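Local coordinates for flavin-dependent monooxygenase, oxygenase subunit HsaA (Mycobacterium tuberculosis, PDB 3AFE), which probably catalyses the ortho-hydroxylation of the phenolic secosteroid 3-HSA, using reduced FMN and dioxygen, during cholesterol breakdown, at residues A[21-26]-A[77-82]; A[281-286]-A[338-343]; A[291-296]-A[331-336]; A[318-323]-A[378-383]. All coordinates share one frame; numbering follows the deposited sequence.

In the fold
Contact 1 (21-26 with 77-82) belongs to the N-terminal helical domain of the acyl-CoA dehydrogenase fold. Contacts 2 and 3 both join helix 277-308 to helix 316-343 in the C-terminal bundle, their centres 12 Å apart, and they touch where Ala286 O meets Ser336 OG at 3.8 Å. Contact 4 uses the N-terminal part of helix 316-343, with its centre 18 Å from that of contact 3, and ties in helix 373-385. Contacts 1 and 4 are about 34 Å apart, centre to centre. Probable FMN-binding residues lie near contacts 1 and 2: Trp84 is about 7 Å from Thr82, and Arg263 about 6 Å from Arg282, side chain to side chain. Contacts 2, 3 and 4 also touch the second subunit.

Contact 1 (A[21-26]-A[77-82]); sequences PEIRDR and SVCGST
Ile23, on helix 20-33, packs its side chain against Val78, Cys79 and Thr82, where a loop turns into helix 80-98. Its CB stands 4.3 Å from Val78 CG2. The CG2 branch does the main work: it reaches Cys79 CB at 3.6 Å and lies 3.8 Å from Thr82 OG1, with Thr82 CB and CG2 slightly farther. A chi1 of -60° places this methyl opposite the backbone N and delivers it to the start of the neighbouring helix. The other branch runs past Thr82, and its tip CD1 is 4.2 Å from Thr82 CG2. One residue on, Arg24 CB lies 3.9 Å from Val78 CB. The rest of the arginine chain bends back over its own helix, where Pro21 CA lies 3.5 Å above one face of the guanidinium, toward its rim, and NH2 makes a long salt bridge to Asp25. Cys79 is the N-cap residue of helix 80-98. Leu20 and Leu36 extend the apolar surroundings of Val78 and Thr82. Both segments belong to the helical N-terminal domain. Mostly apolar packing thus seats helix 20-33 on the loop and first turn that begin helix 80-98, while the charges of Arg24 and Asp25 stay on the exposed side.

Contact 2 (A[281-286]-A[338-343]); sequences VRIAEA and DRLFEA
Segments 281-286 and 338-343 are antiparallel helices whose axes approach to 10.1 Å at a signed crossing angle of -155°, with Arg282 and Ile283 level with Arg339 and Leu340. Arg282 CD meets Ala343 CB, modelled at 3.2 Å, doubtfully close for two carbons. The arginine leaves its helix with CG opposite the backbone N, then kinks at chi3 (-67°), and its guanidinium passes obliquely by the same methyl, NE at 3.8 Å. Deeper in, the Leu340 CD2 branch meets Ala286 CB at 4.1 Å and more loosely Ile283 CG1. These helices, 277-308 and 316-343, are neighbours in the C-terminal helical bundle of the acyl-CoA dehydrogenase fold, and helix 233-266 closes over the same side, where His256 touches Ile283, Leu340 and Ala343. On the flank where Tyr377 of the second subunit packs on Glu285, Glu285 OE1 stands 4.2 Å from Arg339 NH2, beyond salt-bridge range. It lies at the edge of the guanidinium, near its plane, while the carboxylate is turned almost perpendicular (88°). The opposite charges probably still attract. Glu285 also has a long, weak ion pair to Arg328 of the second subunit, and Glu342 forms a salt bridge with Arg366 of the third subunit.

Contact 3 (A[291-296]-A[331-336]); sequences DAAWRQ and GRSIAS
The guanidinium of Arg332 and the side-chain amide of Gln296 meet edge-on, their planes only 19° apart although the two chains cross at about a right angle. Arg332 NH1 donates to Gln296 OE1, but the modelled 2.3 Å is too short to be trusted exactly. Ala292 O lies in the guanidinium plane, at its edge, 3.7 Å from NH1, and Ala292 CB is close by. Arg332 reaches across extended from CG to NE, whereas Gln296 CG sits between its own backbone N and carbonyl carbon (chi1 53°), which swings the amide toward the arginine. The stronger partner of Arg332 is Asp289 of the second subunit, salt-bridged to NH2; Ser288 of that subunit also bonds weakly to Gln296 OE1. At the base of the arginine chain, Ala293 CB packs on Arg332 CB at 4.1 Å and on Ser333 OG at 4.0 Å, the hydroxyl being bonded to Ala329 O. Ser336 N and OG grip Arg332 O from opposite faces of its carbonyl plane. Small residues let the two helix axes approach to 9.1 Å, nearly antiparallel, in the core of the C-terminal bundle of the acyl-CoA dehydrogenase fold, here also part of an interface with the second subunit.

Contact 4 (A[318-323]-A[378-383]); sequences LRARAR and VIFGNH
Ala320, Phe380 and Ile379 bury most of the surface here. The methyl of Ala320 faces helix 373-385 and is lodged between Ile379 CG2 and Phe380 CD2, each at 4.3 Å, with His383 CB a little farther away at the margin. So small a residue permits a close approach: the CA atoms of Ala320 and Phe380 are 5.0 Å apart, and the helix axes come to 8.5 Å. Phe380 leaves its backbone with CG opposite the N (chi1 172°), which lays the ring along the side of helix 316-343. Its CB is 4.0 Å from Ala320 O, and CE2 touches the aliphatic part of Arg321 at CG, 3.9 Å away. The Arg321 guanidinium is turned nearly perpendicular to the ring, at 87°, and its polar end is taken up by a salt bridge to Glu317. A different arginine, Arg324, makes the cation-pi contact with the Phe380 ring, and Tyr253 of the second subunit packs on Phe380 as well. Ile379 extends the apolar patch toward the Arg323 side chain, which is bonded to Ala370 O. Two helices thus pack at 142° through an alanine and its apolar neighbours, fastening the chain's last helix to the C-terminal helical bundle of the acyl-CoA dehydrogenase fold.

Contact 1 (A[21-26]-A[77-82])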
loop_
_atom_site.group_PDB
_atom_site.type_symbol
_atom_site.label_atom_id
_atom_site.label_comp_id
_atom_site.label_asym_id
_atom_site.label_seq_id
_atom_site.Cartn_x
_atom_site.Cartn_y
_atom_site.Cartn_z
ATOM N N PRO A 21 -24.099 -19.156 -17.371
ATOM C CA PRO A 21 -24.842 -19.671 -16.215
ATOM C C PRO A 21 -24.585 -21.153 -15.911
ATOM O O PRO A 21 -24.441 -21.486 -14.735
ATOM C CB PRO A 21 -26.302 -19.404 -16.601
ATOM C CG PRO A 21 -26.223 -18.186 -17.482
ATOM C CD PRO A 21 -24.977 -18.412 -18.298
ATOM N N GLU A 22 -24.512 -22.012 -16.928
ATOM C CA GLU A 22 -24.207 -23.431 -16.704
ATOM C C GLU A 22 -22.833 -23.609 -16.073
ATOM O O GLU A 22 -22.634 -24.432 -15.170
ATOM C CB GLU A 22 -24.178 -24.218 -18.020
ATOM C CG GLU A 22 -25.297 -23.964 -18.997
ATOM C CD GLU A 22 -25.069 -24.691 -20.319
ATOM O OE1 GLU A 22 -24.324 -25.699 -20.335
ATOM O OE2 GLU A 22 -25.630 -24.255 -21.348
ATOM N N ILE A 23 -21.869 -22.868 -16.605
ATOM C CA ILE A 23 -20.485 -23.023 -16.192
ATOM C C ILE A 23 -20.342 -22.521 -14.774
ATOM O O ILE A 23 -19.656 -23.134 -13.951
ATOM C CB ILE A 23 -19.530 -22.302 -17.150
ATOM C CG1 ILE A 23 -19.692 -22.892 -18.552
ATOM C CG2 ILE A 23 -18.096 -22.442 -16.673
ATOM C CD1 ILE A 23 -18.653 -22.424 -19.557
ATOM N N ARG A 24 -21.027 -21.421 -14.488
ATOM C CA ARG A 24 -21.133 -20.935 -13.120
ATOM C C ARG A 24 -21.645 -22.053 -12.215
ATOM O O ARG A 24 -21.013 -22.396 -11.216
ATOM C CB ARG A 24 -22.071 -19.729 -13.045
ATOM C CG ARG A 24 -21.978 -18.961 -11.742
ATOM C CD ARG A 24 -23.302 -18.330 -11.347
ATOM N NE ARG A 24 -23.849 -17.472 -12.396
ATOM C CZ ARG A 24 -25.039 -17.653 -12.970
ATOM N NH1 ARG A 24 -25.452 -16.823 -13.919
ATOM N NH2 ARG A 24 -25.824 -18.660 -12.593
ATOM N N ASP A 25 -22.785 -22.634 -12.584
ATOM C CA ASP A 25 -23.406 -23.677 -11.768
ATOM C C ASP A 25 -22.473 -24.862 -11.545
ATOM O O ASP A 25 -22.444 -25.447 -10.461
ATOM C CB ASP A 25 -24.736 -24.126 -12.379
ATOM C CG ASP A 25 -25.808 -23.049 -12.294
ATOM O OD1 ASP A 25 -26.774 -23.092 -13.096
ATOM O OD2 ASP A 25 -25.681 -22.149 -11.428
ATOM N N ARG A 26 -21.694 -25.193 -12.566
ATOM C CA ARG A 26 -20.773 -26.320 -12.504
ATOM C C ARG A 26 -19.564 -26.020 -11.634
ATOM O O ARG A 26 -18.801 -26.923 -11.305
ATOM C CB ARG A 26 -20.287 -26.631 -13.913
ATOM C CG ARG A 26 -20.046 -28.086 -14.218
ATOM C CD ARG A 26 -20.058 -28.304 -15.731
ATOM N NE ARG A 26 -21.387 -28.084 -16.299
ATOM C CZ ARG A 26 -21.609 -27.609 -17.523
ATOM N NH1 ARG A 26 -20.581 -27.287 -18.301
ATOM N NH2 ARG A 26 -22.852 -27.440 -17.966
ATOM N N SER A 77 -14.861 -15.119 -15.494
ATOM C CA SER A 77 -15.702 -14.370 -14.569
ATOM C C SER A 77 -16.810 -15.228 -13.942
ATOM O O SER A 77 -17.493 -14.779 -13.028
ATOM C CB SER A 77 -16.284 -13.108 -15.216
ATOM O OG SER A 77 -17.412 -13.399 -16.031
ATOM N N VAL A 78 -16.994 -16.460 -14.410
ATOM C CA VAL A 78 -17.945 -17.353 -13.734
ATOM C C VAL A 78 -17.291 -18.614 -13.179
ATOM O O VAL A 78 -17.774 -19.194 -12.213
ATOM C CB VAL A 78 -19.172 -17.716 -14.602
ATOM C CG1 VAL A 78 -20.079 -16.497 -14.772
ATOM C CG2 VAL A 78 -18.737 -18.302 -15.950
ATOM N N CYS A 79 -16.185 -19.022 -13.784
ATOM C CA CYS A 79 -15.443 -20.176 -13.308
ATOM C C CYS A 79 -13.966 -19.996 -13.643
ATOM O O CYS A 79 -13.571 -20.078 -14.810
ATOM C CB CYS A 79 -15.975 -21.454 -13.957
ATOM S SG CYS A 79 -14.877 -22.862 -13.679
ATOM N N GLY A 80 -13.150 -19.742 -12.626
ATOM C CA GLY A 80 -11.738 -19.477 -12.834
ATOM C C GLY A 80 -10.999 -20.552 -13.617
ATOM O O GLY A 80 -10.270 -20.252 -14.574
ATOM N N SER A 81 -11.177 -21.807 -13.214
ATOM C CA SER A 81 -10.497 -22.918 -13.878
ATOM C C SER A 81 -10.817 -22.950 -15.361
ATOM O O SER A 81 -9.935 -23.148 -16.197
ATOM C CB SER A 81 -10.885 -24.257 -13.245
ATOM O OG SER A 81 -10.209 -24.446 -12.014
ATOM N N THR A 82 -12.090 -22.760 -15.677
ATOM C CA THR A 82 -12.557 -22.852 -17.048
ATOM C C THR A 82 -11.982 -21.743 -17.918
ATOM O O THR A 82 -11.572 -21.998 -19.042
ATOM C CB THR A 82 -14.096 -22.850 -17.111
ATOM O OG1 THR A 82 -14.597 -24.009 -16.427
ATOM C CG2 THR A 82 -14.580 -22.857 -18.566
#

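Contact 2 (A[281-286]-A[338-343])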
loop_
_atom_site.group_PDB
_atom_site.type_symbol
_atom_site.label_atom_id
_atom_site.label_comp_id
_atom_site.label_asym_id
_atom_site.label_seq_id
_atom_site.Cartn_x
_atom_site.Cartn_y
_atom_site.Cartn_z
ATOM N N VAL A 281 -16.202 3.313 -0.861
ATOM C CA VAL A 281 -14.836 3.672 -1.212
ATOM C C VAL A 281 -14.128 2.434 -1.725
ATOM O O VAL A 281 -13.389 2.475 -2.711
ATOM C CB VAL A 281 -14.046 4.168 0.013
ATOM C CG1 VAL A 281 -12.564 4.366 -0.341
ATOM C CG2 VAL A 281 -14.647 5.450 0.562
ATOM N N ARG A 282 -14.375 1.332 -1.036
ATOM C CA ARG A 282 -13.653 0.095 -1.241
ATOM C C ARG A 282 -14.037 -0.502 -2.592
ATOM O O ARG A 282 -13.195 -1.045 -3.314
ATOM C CB ARG A 282 -14.007 -0.850 -0.102
ATOM C CG ARG A 282 -13.348 -2.191 -0.130
ATOM C CD ARG A 282 -13.910 -3.051 0.999
ATOM N NE ARG A 282 -13.562 -2.562 2.336
ATOM C CZ ARG A 282 -14.440 -2.300 3.301
ATOM N NH1 ARG A 282 -15.749 -2.475 3.104
ATOM N NH2 ARG A 282 -14.005 -1.872 4.480
ATOM N N ILE A 283 -15.315 -0.366 -2.927
ATOM C CA ILE A 283 -15.870 -0.834 -4.201
ATOM C C ILE A 283 -15.494 0.074 -5.391
ATOM O O ILE A 283 -15.193 -0.398 -6.489
ATOM C CB ILE A 283 -17.411 -1.006 -4.067
ATOM C CG1 ILE A 283 -17.740 -2.453 -3.715
ATOM C CG2 ILE A 283 -18.156 -0.572 -5.315
ATOM C CD1 ILE A 283 -19.068 -2.627 -3.014
ATOM N N ALA A 284 -15.487 1.380 -5.163
ATOM C CA ALA A 284 -15.023 2.307 -6.185
ATOM C C ALA A 284 -13.556 2.048 -6.561
ATOM O O ALA A 284 -13.209 2.013 -7.739
ATOM C CB ALA A 284 -15.232 3.758 -5.736
ATOM N N GLU A 285 -12.702 1.849 -5.568
ATOM C CA GLU A 285 -11.280 1.666 -5.834
ATOM C C GLU A 285 -11.004 0.386 -6.617
ATOM O O GLU A 285 -10.301 0.409 -7.619
ATOM C CB GLU A 285 -10.462 1.764 -4.540
ATOM C CG GLU A 285 -10.486 3.195 -3.980
ATOM C CD GLU A 285 -9.482 3.449 -2.862
ATOM O OE1 GLU A 285 -9.423 2.647 -1.906
ATOM O OE2 GLU A 285 -8.762 4.470 -2.941
ATOM N N ALA A 286 -11.603 -0.716 -6.179
ATOM C CA ALA A 286 -11.459 -1.990 -6.872
ATOM C C ALA A 286 -11.971 -1.938 -8.314
ATOM O O ALA A 286 -11.281 -2.380 -9.239
ATOM C CB ALA A 286 -12.153 -3.104 -6.089
ATOM N N ASP A 338 -8.379 -9.403 -3.303
ATOM C CA ASP A 338 -8.081 -9.523 -1.878
ATOM C C ASP A 338 -8.999 -8.615 -1.060
ATOM O O ASP A 338 -9.514 -9.009 -0.011
ATOM C CB ASP A 338 -6.619 -9.160 -1.588
ATOM C CG ASP A 338 -5.645 -10.283 -1.946
ATOM O OD1 ASP A 338 -6.076 -11.264 -2.594
ATOM O OD2 ASP A 338 -4.449 -10.183 -1.563
ATOM N N ARG A 339 -9.189 -7.390 -1.541
ATOM C CA ARG A 339 -9.960 -6.394 -0.810
ATOM C C ARG A 339 -11.445 -6.735 -0.789
ATOM O O ARG A 339 -12.092 -6.669 0.260
ATOM C CB ARG A 339 -9.715 -4.982 -1.363
ATOM C CG ARG A 339 -8.681 -4.194 -0.551
ATOM C CD ARG A 339 -8.300 -2.878 -1.207
ATOM N NE ARG A 339 -7.252 -3.041 -2.215
ATOM C CZ ARG A 339 -6.777 -2.054 -2.978
ATOM N NH1 ARG A 339 -5.820 -2.310 -3.865
ATOM N NH2 ARG A 339 -7.255 -0.815 -2.859
ATOM N N LEU A 340 -11.969 -7.115 -1.951
ATOM C CA LEU A 340 -13.360 -7.515 -2.073
ATOM C C LEU A 340 -13.661 -8.705 -1.180
ATOM O O LEU A 340 -14.679 -8.727 -0.476
ATOM C CB LEU A 340 -13.671 -7.861 -3.525
ATOM C CG LEU A 340 -13.564 -6.667 -4.472
ATOM C CD1 LEU A 340 -13.568 -7.121 -5.921
ATOM C CD2 LEU A 340 -14.699 -5.688 -4.209
ATOM N N PHE A 341 -12.764 -9.691 -1.214
ATOM C CA PHE A 341 -12.910 -10.920 -0.446
ATOM C C PHE A 341 -12.901 -10.672 1.071
ATOM O O PHE A 341 -13.771 -11.168 1.786
ATOM C CB PHE A 341 -11.843 -11.938 -0.854
ATOM C CG PHE A 341 -11.732 -13.110 0.082
ATOM C CD1 PHE A 341 -12.729 -14.068 0.138
ATOM C CD2 PHE A 341 -10.629 -13.255 0.894
ATOM C CE1 PHE A 341 -12.629 -15.138 0.994
ATOM C CE2 PHE A 341 -10.523 -14.334 1.749
ATOM C CZ PHE A 341 -11.525 -15.267 1.799
ATOM N N GLU A 342 -11.928 -9.904 1.550
ATOM C CA GLU A 342 -11.915 -9.463 2.952
ATOM C C GLU A 342 -13.255 -8.821 3.316
ATOM O O GLU A 342 -13.902 -9.223 4.277
ATOM C CB GLU A 342 -10.774 -8.456 3.198
ATOM C CG GLU A 342 -10.699 -7.889 4.621
ATOM C CD GLU A 342 -9.691 -6.725 4.785
ATOM O OE1 GLU A 342 -9.434 -5.989 3.799
ATOM O OE2 GLU A 342 -9.166 -6.534 5.913
ATOM N N ALA A 343 -13.667 -7.831 2.530
ATOM C CA ALA A 343 -14.906 -7.091 2.778
ATOM C C ALA A 343 -16.159 -7.967 2.817
ATOM O O ALA A 343 -17.100 -7.668 3.547
ATOM C CB ALA A 343 -15.079 -5.981 1.740
#

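Contact 3 (A[291-296]-A[331-336])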
loop_
_atom_site.group_PDB
_atom_site.type_symbol
_atom_site.label_atom_id
_atom_site.label_comp_id
_atom_site.label_asym_id
_atom_site.label_seq_id
_atom_site.Cartn_x
_atom_site.Cartn_y
_atom_site.Cartn_z
ATOM N N ASP A 291 -10.896 -2.037 -13.829
ATOM C CA ASP A 291 -11.102 -1.393 -15.116
ATOM C C ASP A 291 -9.760 -1.011 -15.741
ATOM O O ASP A 291 -9.571 -1.122 -16.957
ATOM C CB ASP A 291 -11.985 -0.158 -14.969
ATOM C CG ASP A 291 -12.208 0.548 -16.284
ATOM O OD1 ASP A 291 -12.976 0.029 -17.121
ATOM O OD2 ASP A 291 -11.610 1.621 -16.485
ATOM N N ALA A 292 -8.825 -0.577 -14.899
ATOM C CA ALA A 292 -7.518 -0.137 -15.366
ATOM C C ALA A 292 -6.637 -1.307 -15.816
ATOM O O ALA A 292 -5.919 -1.204 -16.808
ATOM C CB ALA A 292 -6.816 0.701 -14.300
ATOM N N ALA A 293 -6.696 -2.415 -15.091
ATOM C CA ALA A 293 -6.030 -3.633 -15.524
ATOM C C ALA A 293 -6.525 -4.016 -16.917
ATOM O O ALA A 293 -5.728 -4.367 -17.790
ATOM C CB ALA A 293 -6.309 -4.758 -14.548
ATOM N N TRP A 294 -7.837 -3.957 -17.129
ATOM C CA TRP A 294 -8.385 -4.356 -18.424
ATOM C C TRP A 294 -8.089 -3.361 -19.561
ATOM O O TRP A 294 -7.679 -3.785 -20.644
ATOM C CB TRP A 294 -9.879 -4.701 -18.357
ATOM C CG TRP A 294 -10.368 -5.354 -19.612
ATOM C CD1 TRP A 294 -11.161 -4.795 -20.565
ATOM C CD2 TRP A 294 -10.068 -6.689 -20.073
ATOM N NE1 TRP A 294 -11.388 -5.693 -21.584
ATOM C CE2 TRP A 294 -10.725 -6.861 -21.310
ATOM C CE3 TRP A 294 -9.319 -7.753 -19.555
ATOM C CZ2 TRP A 294 -10.651 -8.054 -22.045
ATOM C CZ3 TRP A 294 -9.255 -8.946 -20.288
ATOM C CH2 TRP A 294 -9.922 -9.081 -21.516
ATOM N N ARG A 295 -8.268 -2.060 -19.316
ATOM C CA ARG A 295 -7.972 -1.048 -20.336
ATOM C C ARG A 295 -6.586 -1.245 -20.933
ATOM O O ARG A 295 -6.438 -1.291 -22.153
ATOM C CB ARG A 295 -8.064 0.387 -19.798
ATOM C CG ARG A 295 -9.456 0.917 -19.613
ATOM C CD ARG A 295 -9.413 2.253 -18.868
ATOM N NE ARG A 295 -10.739 2.845 -18.717
ATOM C CZ ARG A 295 -11.474 3.278 -19.739
ATOM N NH1 ARG A 295 -11.015 3.177 -20.983
ATOM N NH2 ARG A 295 -12.667 3.807 -19.523
ATOM N N GLN A 296 -5.562 -1.343 -20.091
ATOM C CA GLN A 296 -4.224 -1.430 -20.671
ATOM C C GLN A 296 -3.833 -2.834 -21.145
ATOM O O GLN A 296 -3.119 -2.961 -22.140
ATOM C CB GLN A 296 -3.141 -0.716 -19.839
ATOM C CG GLN A 296 -3.064 -1.092 -18.407
ATOM C CD GLN A 296 -2.378 -0.026 -17.567
ATOM O OE1 GLN A 296 -2.139 -0.235 -16.386
ATOM N NE2 GLN A 296 -2.053 1.118 -18.176
ATOM N N GLY A 331 -1.336 -8.078 -11.023
ATOM C CA GLY A 331 -1.214 -7.522 -9.681
ATOM C C GLY A 331 -2.425 -6.736 -9.189
ATOM O O GLY A 331 -2.829 -6.877 -8.029
ATOM N N ARG A 332 -3.002 -5.910 -10.064
ATOM C CA ARG A 332 -4.155 -5.078 -9.734
ATOM C C ARG A 332 -5.388 -5.901 -9.472
ATOM O O ARG A 332 -6.169 -5.614 -8.567
ATOM C CB ARG A 332 -4.460 -4.139 -10.888
ATOM C CG ARG A 332 -3.578 -2.939 -10.902
ATOM C CD ARG A 332 -3.665 -2.211 -12.220
ATOM N NE ARG A 332 -2.700 -1.123 -12.235
ATOM C CZ ARG A 332 -2.511 -0.332 -13.270
ATOM N NH1 ARG A 332 -3.238 -0.514 -14.361
ATOM N NH2 ARG A 332 -1.616 0.636 -13.208
ATOM N N SER A 333 -5.566 -6.909 -10.314
ATOM C CA SER A 333 -6.657 -7.853 -10.196
ATOM C C SER A 333 -6.613 -8.548 -8.847
ATOM O O SER A 333 -7.635 -8.643 -8.153
ATOM C CB SER A 333 -6.551 -8.884 -11.317
ATOM O OG SER A 333 -6.665 -8.255 -12.585
ATOM N N ILE A 334 -5.425 -9.018 -8.481
ATOM C CA ILE A 334 -5.215 -9.755 -7.241
ATOM C C ILE A 334 -5.376 -8.867 -5.995
ATOM O O ILE A 334 -5.995 -9.275 -5.013
ATOM C CB ILE A 334 -3.839 -10.466 -7.265
ATOM C CG1 ILE A 334 -3.871 -11.601 -8.296
ATOM C CG2 ILE A 334 -3.432 -10.959 -5.871
ATOM C CD1 ILE A 334 -2.774 -12.625 -8.133
ATOM N N ALA A 335 -4.833 -7.654 -6.036
ATOM C CA ALA A 335 -5.030 -6.705 -4.939
ATOM C C ALA A 335 -6.516 -6.385 -4.775
ATOM O O ALA A 335 -7.021 -6.348 -3.656
ATOM C CB ALA A 335 -4.226 -5.421 -5.161
ATOM N N SER A 336 -7.219 -6.168 -5.884
ATOM C CA SER A 336 -8.644 -5.872 -5.795
ATOM C C SER A 336 -9.419 -7.070 -5.235
ATOM O O SER A 336 -10.208 -6.916 -4.304
ATOM C CB SER A 336 -9.217 -5.425 -7.150
ATOM O OG SER A 336 -8.463 -4.356 -7.689
#

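Contact 4 (A[318-323]-A[378-383])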
loop_
_atom_site.group_PDB
_atom_site.type_symbol
_atom_site.label_atom_id
_atom_site.label_comp_id
_atom_site.label_asym_id
_atom_site.label_seq_id
_atom_site.Cartn_x
_atom_site.Cartn_y
_atom_site.Cartn_z
ATOM N N LEU A 318 6.272 -0.602 -27.512
ATOM C CA LEU A 318 4.937 -1.127 -27.260
ATOM C C LEU A 318 5.047 -2.516 -26.614
ATOM O O LEU A 318 4.447 -2.780 -25.583
ATOM C CB LEU A 318 4.131 -1.182 -28.563
ATOM C CG LEU A 318 2.652 -1.551 -28.447
ATOM C CD1 LEU A 318 2.001 -0.809 -27.281
ATOM C CD2 LEU A 318 1.907 -1.277 -29.755
ATOM N N ARG A 319 5.832 -3.404 -27.213
ATOM C CA ARG A 319 6.075 -4.712 -26.608
ATOM C C ARG A 319 6.602 -4.624 -25.172
ATOM O O ARG A 319 6.219 -5.421 -24.314
ATOM C CB ARG A 319 7.016 -5.544 -27.476
ATOM C CG ARG A 319 6.351 -5.992 -28.746
ATOM C CD ARG A 319 7.350 -6.298 -29.801
ATOM N NE ARG A 319 8.223 -7.385 -29.396
ATOM C CZ ARG A 319 9.180 -7.878 -30.167
ATOM N NH1 ARG A 319 9.369 -7.370 -31.375
ATOM N NH2 ARG A 319 9.944 -8.866 -29.736
ATOM N N ALA A 320 7.471 -3.660 -24.904
ATOM C CA ALA A 320 7.967 -3.502 -23.550
ATOM C C ALA A 320 6.861 -2.964 -22.628
ATOM O O ALA A 320 6.706 -3.439 -21.500
ATOM C CB ALA A 320 9.195 -2.598 -23.529
ATOM N N ARG A 321 6.103 -1.978 -23.116
ATOM C CA ARG A 321 4.948 -1.437 -22.401
ATOM C C ARG A 321 3.874 -2.496 -22.157
ATOM O O ARG A 321 3.251 -2.540 -21.089
ATOM C CB ARG A 321 4.330 -0.277 -23.179
ATOM C CG ARG A 321 4.587 1.093 -22.591
ATOM C CD ARG A 321 3.536 2.097 -23.049
ATOM N NE ARG A 321 3.596 2.350 -24.486
ATOM C CZ ARG A 321 2.550 2.301 -25.310
ATOM N NH1 ARG A 321 1.328 2.023 -24.853
ATOM N NH2 ARG A 321 2.727 2.546 -26.601
ATOM N N ALA A 322 3.652 -3.336 -23.163
ATOM C CA ALA A 322 2.702 -4.438 -23.056
ATOM C C ALA A 322 3.075 -5.327 -21.880
ATOM O O ALA A 322 2.218 -5.706 -21.080
ATOM C CB ALA A 322 2.676 -5.252 -24.351
ATOM N N ARG A 323 4.359 -5.659 -21.781
ATOM C CA ARG A 323 4.847 -6.478 -20.680
ATOM C C ARG A 323 4.736 -5.811 -19.307
ATOM O O ARG A 323 4.328 -6.467 -18.349
ATOM C CB ARG A 323 6.262 -7.000 -20.948
ATOM C CG ARG A 323 6.253 -8.263 -21.806
ATOM C CD ARG A 323 5.690 -9.456 -21.016
ATOM N NE ARG A 323 6.775 -10.203 -20.396
ATOM C CZ ARG A 323 6.686 -10.862 -19.247
ATOM N NH1 ARG A 323 5.550 -10.865 -18.558
ATOM N NH2 ARG A 323 7.749 -11.511 -18.785
ATOM N N VAL A 378 11.926 -5.127 -15.505
ATOM C CA VAL A 378 13.327 -4.926 -15.843
ATOM C C VAL A 378 13.461 -4.732 -17.347
ATOM O O VAL A 378 14.239 -3.888 -17.806
ATOM C CB VAL A 378 14.221 -6.087 -15.335
ATOM C CG1 VAL A 378 15.529 -6.153 -16.124
ATOM C CG2 VAL A 378 14.484 -5.947 -13.826
ATOM N N ILE A 379 12.679 -5.496 -18.108
ATOM C CA ILE A 379 12.587 -5.301 -19.552
ATOM C C ILE A 379 12.189 -3.869 -19.915
ATOM O O ILE A 379 12.806 -3.258 -20.790
ATOM C CB ILE A 379 11.597 -6.282 -20.198
ATOM C CG1 ILE A 379 12.158 -7.705 -20.137
ATOM C CG2 ILE A 379 11.289 -5.871 -21.632
ATOM C CD1 ILE A 379 11.116 -8.774 -20.328
ATOM N N PHE A 380 11.174 -3.330 -19.238
ATOM C CA PHE A 380 10.666 -1.992 -19.559
ATOM C C PHE A 380 11.614 -0.871 -19.121
ATOM O O PHE A 380 11.816 0.101 -19.849
ATOM C CB PHE A 380 9.260 -1.764 -18.972
ATOM C CG PHE A 380 8.774 -0.351 -19.119
ATOM C CD1 PHE A 380 8.901 0.551 -18.079
ATOM C CD2 PHE A 380 8.229 0.088 -20.317
ATOM C CE1 PHE A 380 8.468 1.858 -18.226
ATOM C CE2 PHE A 380 7.803 1.392 -20.469
ATOM C CZ PHE A 380 7.924 2.274 -19.425
ATOM N N GLY A 381 12.177 -1.003 -17.925
ATOM C CA GLY A 381 13.156 -0.054 -17.435
ATOM C C GLY A 381 14.388 0.010 -18.329
ATOM O O GLY A 381 14.854 1.101 -18.693
ATOM N N ASN A 382 14.917 -1.155 -18.692
ATOM C CA ASN A 382 16.052 -1.218 -19.602
ATOM C C ASN A 382 15.816 -0.353 -20.823
ATOM O O ASN A 382 16.671 0.448 -21.215
ATOM C CB ASN A 382 16.313 -2.654 -20.028
ATOM C CG ASN A 382 17.055 -3.434 -18.977
ATOM O OD1 ASN A 382 17.535 -2.864 -18.002
ATOM N ND2 ASN A 382 17.163 -4.742 -19.171
ATOM N N HIS A 383 14.637 -0.501 -21.410
ATOM C CA HIS A 383 14.292 0.259 -22.598
ATOM C C HIS A 383 14.221 1.769 -22.333
ATOM O O HIS A 383 14.641 2.554 -23.176
ATOM C CB HIS A 383 12.989 -0.264 -23.190
ATOM C CG HIS A 383 12.439 0.592 -24.283
ATOM N ND1 HIS A 383 11.599 1.656 -24.040
ATOM C CD2 HIS A 383 12.609 0.541 -25.625
ATOM C CE1 HIS A 383 11.274 2.225 -25.187
ATOM N NE2 HIS A 383 11.871 1.566 -26.163
#